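Local coordinates for MMACHC-like protein (Caenorhabditis elegans, PDB 5UJC) that binds cobalamin and probably catalyses its reductive decyanation and dealkylation, using FAD or FMN, NADPH and glutathione, during vitamin B12 trafficking, at residues Glu9-Val14 / Met54-Leu59; Gln17-His22 / Glu103-Lys108. All coordinates share one frame; numbering follows the deposited sequence.

Contact 1 of 2, residues Glu9-Val14 / Met54-Leu59; sequences ESIKRV and MALLIL
This contact belongs to the packing of an N-terminal helix on an antiparallel sheet. Helix 5-18 runs along strand 53-60. The axes of segments 9-14 and 54-59 come within 10.2 Å and run nearly parallel, at 22°. Alternate strand residues Met54 and Leu56 point at the helix. Met54 has CG anti to its backbone N, and the chain is extended from there. It meets Ile11 tip to tip, with the methyl CE 3.6 Å from Ile11 CG2. Leu56 comes in obliquely and forks over two helix residues. Its CD1 lies 4.1 Å from Ile11 CG2 and 3.9 Å from Lys12 CA. Its CD2 supports the methylenes of Lys12, with Lys12 CG 3.9 Å away and CD and CE only slightly farther. The lysine chain crosses this methyl and bends at its last torsion (chi4 -64°). Its NZ then leaves the contact for a salt bridge to Asp16 and a hydrogen bond to Ser27 OG. An alanine in place of Leu56 would remove both branch methyls and would probably leave the Lys12 methylenes less supported and Ile11 with one neighbour fewer. No hydrogen bond joins the two segments. Phe192 and Val195 of the neighbouring strand also touch Ile11. Side chains from one helix face resting on every second residue of a strand are typical of a helix layered on a beta sheet.

Contact 2 of 2, residues Gln17-His22 / Glu103-Lys108; sequences QKLSSH and EIMSEK
No flat group carries this contact, and none has a face or edge against the opposite segment. The Gln17 amide and the His22 ring do not touch segment 103-108. The guanidinium of Arg101 reaches Lys18 O by a weak hydrogen bond from NH2. The carboxylate of Glu103 makes a salt bridge through OE2 to Arg110 NH1, which probably offsets some of the repulsion from Glu107 OE2, an acceptor 3.1 Å from Glu103 OE2 and not hydrogen-bonded to it.

The contact itself is made by aliphatic chains. Lys18 points at helix 93-109 and sets its CB 3.8 Å from Met105 CA, so the lysine CB rests against the helix backbone at van der Waals distance. The lysine chain then folds at chi2 (-47°) and chi3 (-66°), so it curls over the helix surface. Its CE reaches Ile104 CG2 at 3.8 Å, where the two side chains cross at about a right angle. Lys18 CD also lies 4.1 Å from Lys108 CG, the two chains crossing obliquely. The two ammonium groups stay apart, with Lys18 NZ 5.9 Å from Lys108 NZ.

Here the C-terminal end of helix 5-18 packs against the last turns of helix 93-109. Leu19 is the first residue to leave helical geometry, and its side chain dips to the buried side. Leu19 CG is 4.1 Å from Met105 CG, the two chains crossing nearly at a right angle. Met105 starts with CG anti to its backbone N and bends at chi2 (-85°) and again at chi3. That brings its CE to 4.2 Å from Leu19 CD1. Leu102 also touches Leu19, and Val15 touches Met105 from the preceding turn of helix 5-18.

Both contacts use helix 5-18, and their centres are about 11 Å apart. Contact 1 joins the middle of this helix to the sheet and is largely buried. Contact 2 joins the helix end and the residue just after it to helix 93-109, and is only partly buried. Each combines apolar contact with lysine methylenes, but the charged ends differ. In contact 1 the ammonium group is paired with a carboxylate. In contact 2 two lysine chains cross obliquely, and their ammonium groups are not in contact. The contacts touch through Val14 CG1 and Lys108 CB, and through Ile58 CD1 and Leu19 CD1.

Contact 1 of 2, residues Glu9-Val14 / Met54-Leu59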
loop_
_atom_site.group_PDB
_atom_site.type_symbol
_atom_site.label_atom_id
_atom_site.label_comp_id
_atom_site.label_asym_id
_atom_site.label_seq_id
_atom_site.Cartn_x
_atom_site.Cartn_y
_atom_site.Cartn_z
ATOM N N GLU A 9 -14.348 10.512 -12.858
ATOM C CA GLU A 9 -15.212 9.619 -12.086
ATOM C C GLU A 9 -15.433 8.275 -12.795
ATOM O O GLU A 9 -15.403 7.232 -12.158
ATOM C CB GLU A 9 -16.551 10.313 -11.735
ATOM C CG GLU A 9 -16.380 11.317 -10.612
ATOM C CD GLU A 9 -17.586 12.195 -10.371
ATOM O OE1 GLU A 9 -18.659 11.947 -10.972
ATOM O OE2 GLU A 9 -17.459 13.156 -9.568
ATOM N N SER A 10 -15.528 8.300 -14.131
ATOM C CA SER A 10 -15.686 7.051 -14.923
ATOM C C SER A 10 -14.420 6.204 -14.862
ATOM O O SER A 10 -14.485 4.980 -14.770
ATOM C CB SER A 10 -16.041 7.367 -16.390
ATOM O OG SER A 10 -17.330 7.968 -16.502
ATOM N N ILE A 11 -13.269 6.863 -14.877
ATOM C CA ILE A 11 -11.998 6.174 -14.717
ATOM C C ILE A 11 -11.928 5.491 -13.348
ATOM O O ILE A 11 -11.623 4.287 -13.246
ATOM C CB ILE A 11 -10.815 7.139 -14.890
ATOM C CG1 ILE A 11 -10.684 7.527 -16.354
ATOM C CG2 ILE A 11 -9.522 6.519 -14.381
ATOM C CD1 ILE A 11 -9.780 8.740 -16.579
ATOM N N LYS A 12 -12.217 6.246 -12.295
ATOM C CA LYS A 12 -12.167 5.682 -10.959
ATOM C C LYS A 12 -13.179 4.535 -10.826
ATOM O O LYS A 12 -12.899 3.523 -10.167
ATOM C CB LYS A 12 -12.407 6.748 -9.900
ATOM C CG LYS A 12 -12.180 6.235 -8.479
ATOM C CD LYS A 12 -12.279 7.353 -7.468
ATOM C CE LYS A 12 -11.753 6.962 -6.099
ATOM N NZ LYS A 12 -12.527 5.885 -5.452
ATOM N N ARG A 13 -14.336 4.666 -11.489
ATOM C CA ARG A 13 -15.376 3.644 -11.389
ATOM C C ARG A 13 -14.898 2.304 -11.959
ATOM O O ARG A 13 -15.138 1.271 -11.371
ATOM C CB ARG A 13 -16.653 4.086 -12.097
ATOM C CG ARG A 13 -17.891 3.278 -11.698
ATOM C CD ARG A 13 -18.278 3.497 -10.221
ATOM N NE ARG A 13 -18.513 4.910 -9.930
ATOM C CZ ARG A 13 -19.665 5.558 -10.135
ATOM N NH1 ARG A 13 -20.766 4.908 -10.567
ATOM N NH2 ARG A 13 -19.735 6.849 -9.867
ATOM N N VAL A 14 -14.193 2.327 -13.087
ATOM C CA VAL A 14 -13.682 1.059 -13.662
ATOM C C VAL A 14 -12.664 0.412 -12.718
ATOM O O VAL A 14 -12.673 -0.785 -12.501
ATOM C CB VAL A 14 -13.013 1.262 -15.023
ATOM C CG1 VAL A 14 -12.407 -0.053 -15.517
ATOM C CG2 VAL A 14 -14.005 1.766 -15.991
ATOM N N MET A 54 -4.570 14.058 -12.999
ATOM C CA MET A 54 -5.247 13.077 -12.158
ATOM C C MET A 54 -4.363 11.873 -11.838
ATOM O O MET A 54 -3.710 11.315 -12.730
ATOM C CB MET A 54 -6.500 12.582 -12.875
ATOM C CG MET A 54 -7.268 11.506 -12.132
ATOM S SD MET A 54 -8.546 10.761 -13.166
ATOM C CE MET A 54 -9.042 9.359 -12.166
ATOM N N ALA A 55 -4.375 11.476 -10.567
ATOM C CA ALA A 55 -3.788 10.215 -10.127
ATOM C C ALA A 55 -4.771 9.472 -9.230
ATOM O O ALA A 55 -5.609 10.090 -8.549
ATOM C CB ALA A 55 -2.489 10.466 -9.386
ATOM N N LEU A 56 -4.618 8.140 -9.198
ATOM C CA LEU A 56 -5.356 7.263 -8.278
ATOM C C LEU A 56 -4.384 6.439 -7.477
ATOM O O LEU A 56 -3.565 5.717 -8.034
ATOM C CB LEU A 56 -6.310 6.320 -9.022
ATOM C CG LEU A 56 -7.537 6.952 -9.652
ATOM C CD1 LEU A 56 -8.253 5.892 -10.493
ATOM C CD2 LEU A 56 -8.475 7.486 -8.583
ATOM N N LEU A 57 -4.511 6.532 -6.166
ATOM C CA LEU A 57 -3.786 5.682 -5.243
ATOM C C LEU A 57 -4.628 4.445 -4.943
ATOM O O LEU A 57 -5.740 4.571 -4.471
ATOM C CB LEU A 57 -3.520 6.463 -3.952
ATOM C CG LEU A 57 -2.893 5.694 -2.795
ATOM C CD1 LEU A 57 -1.498 5.203 -3.153
ATOM C CD2 LEU A 57 -2.876 6.540 -1.535
ATOM N N ILE A 58 -4.023 3.272 -5.114
ATOM C CA ILE A 58 -4.667 1.991 -4.832
ATOM C C ILE A 58 -3.983 1.388 -3.608
ATOM O O ILE A 58 -2.740 1.268 -3.566
ATOM C CB ILE A 58 -4.540 1.008 -6.018
ATOM C CG1 ILE A 58 -5.217 1.609 -7.291
ATOM C CG2 ILE A 58 -5.142 -0.318 -5.641
ATOM C CD1 ILE A 58 -4.940 0.858 -8.584
ATOM N N LEU A 59 -4.775 1.074 -2.592
ATOM C CA LEU A 59 -4.253 0.391 -1.415
ATOM C C LEU A 59 -4.986 -0.902 -1.184
ATOM O O LEU A 59 -6.103 -1.109 -1.719
ATOM C CB LEU A 59 -4.270 1.288 -0.206
ATOM C CG LEU A 59 -5.543 1.844 0.319
ATOM C CD1 LEU A 59 -6.247 0.810 1.183
ATOM C CD2 LEU A 59 -5.286 3.113 1.154
#

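Contact 2 of 2, residues Gln17-His22 / Glu103-Lys108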
loop_
_atom_site.group_PDB
_atom_site.type_symbol
_atom_site.label_atom_id
_atom_site.label_comp_id
_atom_site.label_asym_id
_atom_site.label_seq_id
_atom_site.Cartn_x
_atom_site.Cartn_y
_atom_site.Cartn_z
ATOM N N GLN A 17 -14.520 -1.103 -9.883
ATOM C CA GLN A 17 -15.244 -2.309 -10.297
ATOM C C GLN A 17 -14.345 -3.528 -10.337
ATOM O O GLN A 17 -14.754 -4.616 -9.930
ATOM C CB GLN A 17 -15.901 -2.100 -11.660
ATOM C CG GLN A 17 -17.088 -1.177 -11.625
ATOM C CD GLN A 17 -17.523 -0.697 -13.004
ATOM O OE1 GLN A 17 -16.813 -0.874 -14.013
ATOM N NE2 GLN A 17 -18.677 -0.092 -13.054
ATOM N N LYS A 18 -13.116 -3.351 -10.831
ATOM C CA LYS A 18 -12.223 -4.497 -11.085
ATOM C C LYS A 18 -11.292 -4.796 -9.915
ATOM O O LYS A 18 -10.865 -5.917 -9.756
ATOM C CB LYS A 18 -11.395 -4.259 -12.323
ATOM C CG LYS A 18 -12.207 -4.113 -13.608
ATOM C CD LYS A 18 -13.282 -5.194 -13.777
ATOM C CE LYS A 18 -12.675 -6.576 -13.964
ATOM N NZ LYS A 18 -13.715 -7.612 -14.224
ATOM N N LEU A 19 -11.000 -3.784 -9.100
ATOM C CA LEU A 19 -10.229 -3.962 -7.835
ATOM C C LEU A 19 -11.160 -3.547 -6.718
ATOM O O LEU A 19 -11.209 -2.385 -6.332
ATOM C CB LEU A 19 -8.969 -3.122 -7.846
ATOM C CG LEU A 19 -7.986 -3.405 -8.987
ATOM C CD1 LEU A 19 -6.897 -2.350 -8.974
ATOM C CD2 LEU A 19 -7.361 -4.806 -8.884
ATOM N N SER A 20 -11.970 -4.495 -6.266
ATOM C CA SER A 20 -13.167 -4.175 -5.493
ATOM C C SER A 20 -12.876 -4.098 -4.004
ATOM O O SER A 20 -11.938 -4.723 -3.498
ATOM C CB SER A 20 -14.284 -5.229 -5.760
ATOM O OG SER A 20 -13.969 -6.440 -5.079
ATOM N N SER A 21 -13.721 -3.368 -3.295
ATOM C CA SER A 21 -13.592 -3.250 -1.864
ATOM C C SER A 21 -13.771 -4.588 -1.168
ATOM O O SER A 21 -13.060 -4.887 -0.222
ATOM C CB SER A 21 -14.574 -2.199 -1.292
ATOM O OG SER A 21 -15.841 -2.282 -1.899
ATOM N N HIS A 22 -14.694 -5.412 -1.642
ATOM C CA HIS A 22 -14.914 -6.701 -1.031
ATOM C C HIS A 22 -13.686 -7.605 -1.104
ATOM O O HIS A 22 -13.409 -8.377 -0.139
ATOM C CB HIS A 22 -16.133 -7.400 -1.699
ATOM C CG HIS A 22 -16.211 -8.879 -1.443
ATOM N ND1 HIS A 22 -16.798 -9.411 -0.314
ATOM C CD2 HIS A 22 -15.816 -9.936 -2.194
ATOM C CE1 HIS A 22 -16.729 -10.730 -0.364
ATOM N NE2 HIS A 22 -16.135 -11.074 -1.493
ATOM N N GLU A 103 -3.534 -6.408 -14.397
ATOM C CA GLU A 103 -3.693 -6.623 -15.831
ATOM C C GLU A 103 -5.169 -6.764 -16.200
ATOM O O GLU A 103 -5.612 -6.201 -17.181
ATOM C CB GLU A 103 -2.910 -7.853 -16.294
ATOM C CG GLU A 103 -3.025 -8.157 -17.785
ATOM C CD GLU A 103 -2.751 -6.932 -18.678
ATOM O OE1 GLU A 103 -1.885 -6.095 -18.318
ATOM O OE2 GLU A 103 -3.392 -6.815 -19.738
ATOM N N ILE A 104 -5.925 -7.488 -15.387
ATOM C CA ILE A 104 -7.375 -7.620 -15.622
ATOM C C ILE A 104 -8.080 -6.248 -15.560
ATOM O O ILE A 104 -8.903 -5.906 -16.422
ATOM C CB ILE A 104 -7.993 -8.624 -14.634
ATOM C CG1 ILE A 104 -7.495 -10.051 -14.980
ATOM C CG2 ILE A 104 -9.522 -8.562 -14.667
ATOM C CD1 ILE A 104 -7.680 -11.066 -13.871
ATOM N N MET A 105 -7.713 -5.459 -14.559
ATOM C CA MET A 105 -8.217 -4.131 -14.432
ATOM C C MET A 105 -7.838 -3.277 -15.653
ATOM O O MET A 105 -8.660 -2.551 -16.180
ATOM C CB MET A 105 -7.693 -3.489 -13.143
ATOM C CG MET A 105 -8.184 -2.092 -12.888
ATOM S SD MET A 105 -7.186 -0.850 -13.713
ATOM C CE MET A 105 -5.736 -0.953 -12.725
ATOM N N SER A 106 -6.569 -3.349 -16.051
ATOM C CA SER A 106 -6.036 -2.499 -17.103
ATOM C C SER A 106 -6.703 -2.754 -18.426
ATOM O O SER A 106 -6.895 -1.838 -19.214
ATOM C CB SER A 106 -4.522 -2.716 -17.239
ATOM O OG SER A 106 -3.837 -2.171 -16.128
ATOM N N GLU A 107 -7.065 -4.003 -18.669
ATOM C CA GLU A 107 -7.732 -4.374 -19.910
ATOM C C GLU A 107 -9.084 -3.660 -20.054
ATOM O O GLU A 107 -9.470 -3.239 -21.145
ATOM C CB GLU A 107 -7.912 -5.872 -19.941
ATOM C CG GLU A 107 -6.604 -6.612 -20.226
ATOM C CD GLU A 107 -6.768 -8.118 -20.289
ATOM O OE1 GLU A 107 -7.921 -8.591 -20.420
ATOM O OE2 GLU A 107 -5.731 -8.836 -20.219
ATOM N N LYS A 108 -9.764 -3.460 -18.940
ATOM C CA LYS A 108 -10.997 -2.677 -18.949
ATOM C C LYS A 108 -10.713 -1.165 -18.941
ATOM O O LYS A 108 -11.395 -0.394 -19.629
ATOM C CB LYS A 108 -11.871 -3.042 -17.761
ATOM C CG LYS A 108 -12.315 -4.502 -17.735
ATOM C CD LYS A 108 -13.251 -4.826 -18.877
ATOM C CE LYS A 108 -13.863 -6.220 -18.721
ATOM N NZ LYS A 108 -14.312 -6.773 -20.022
#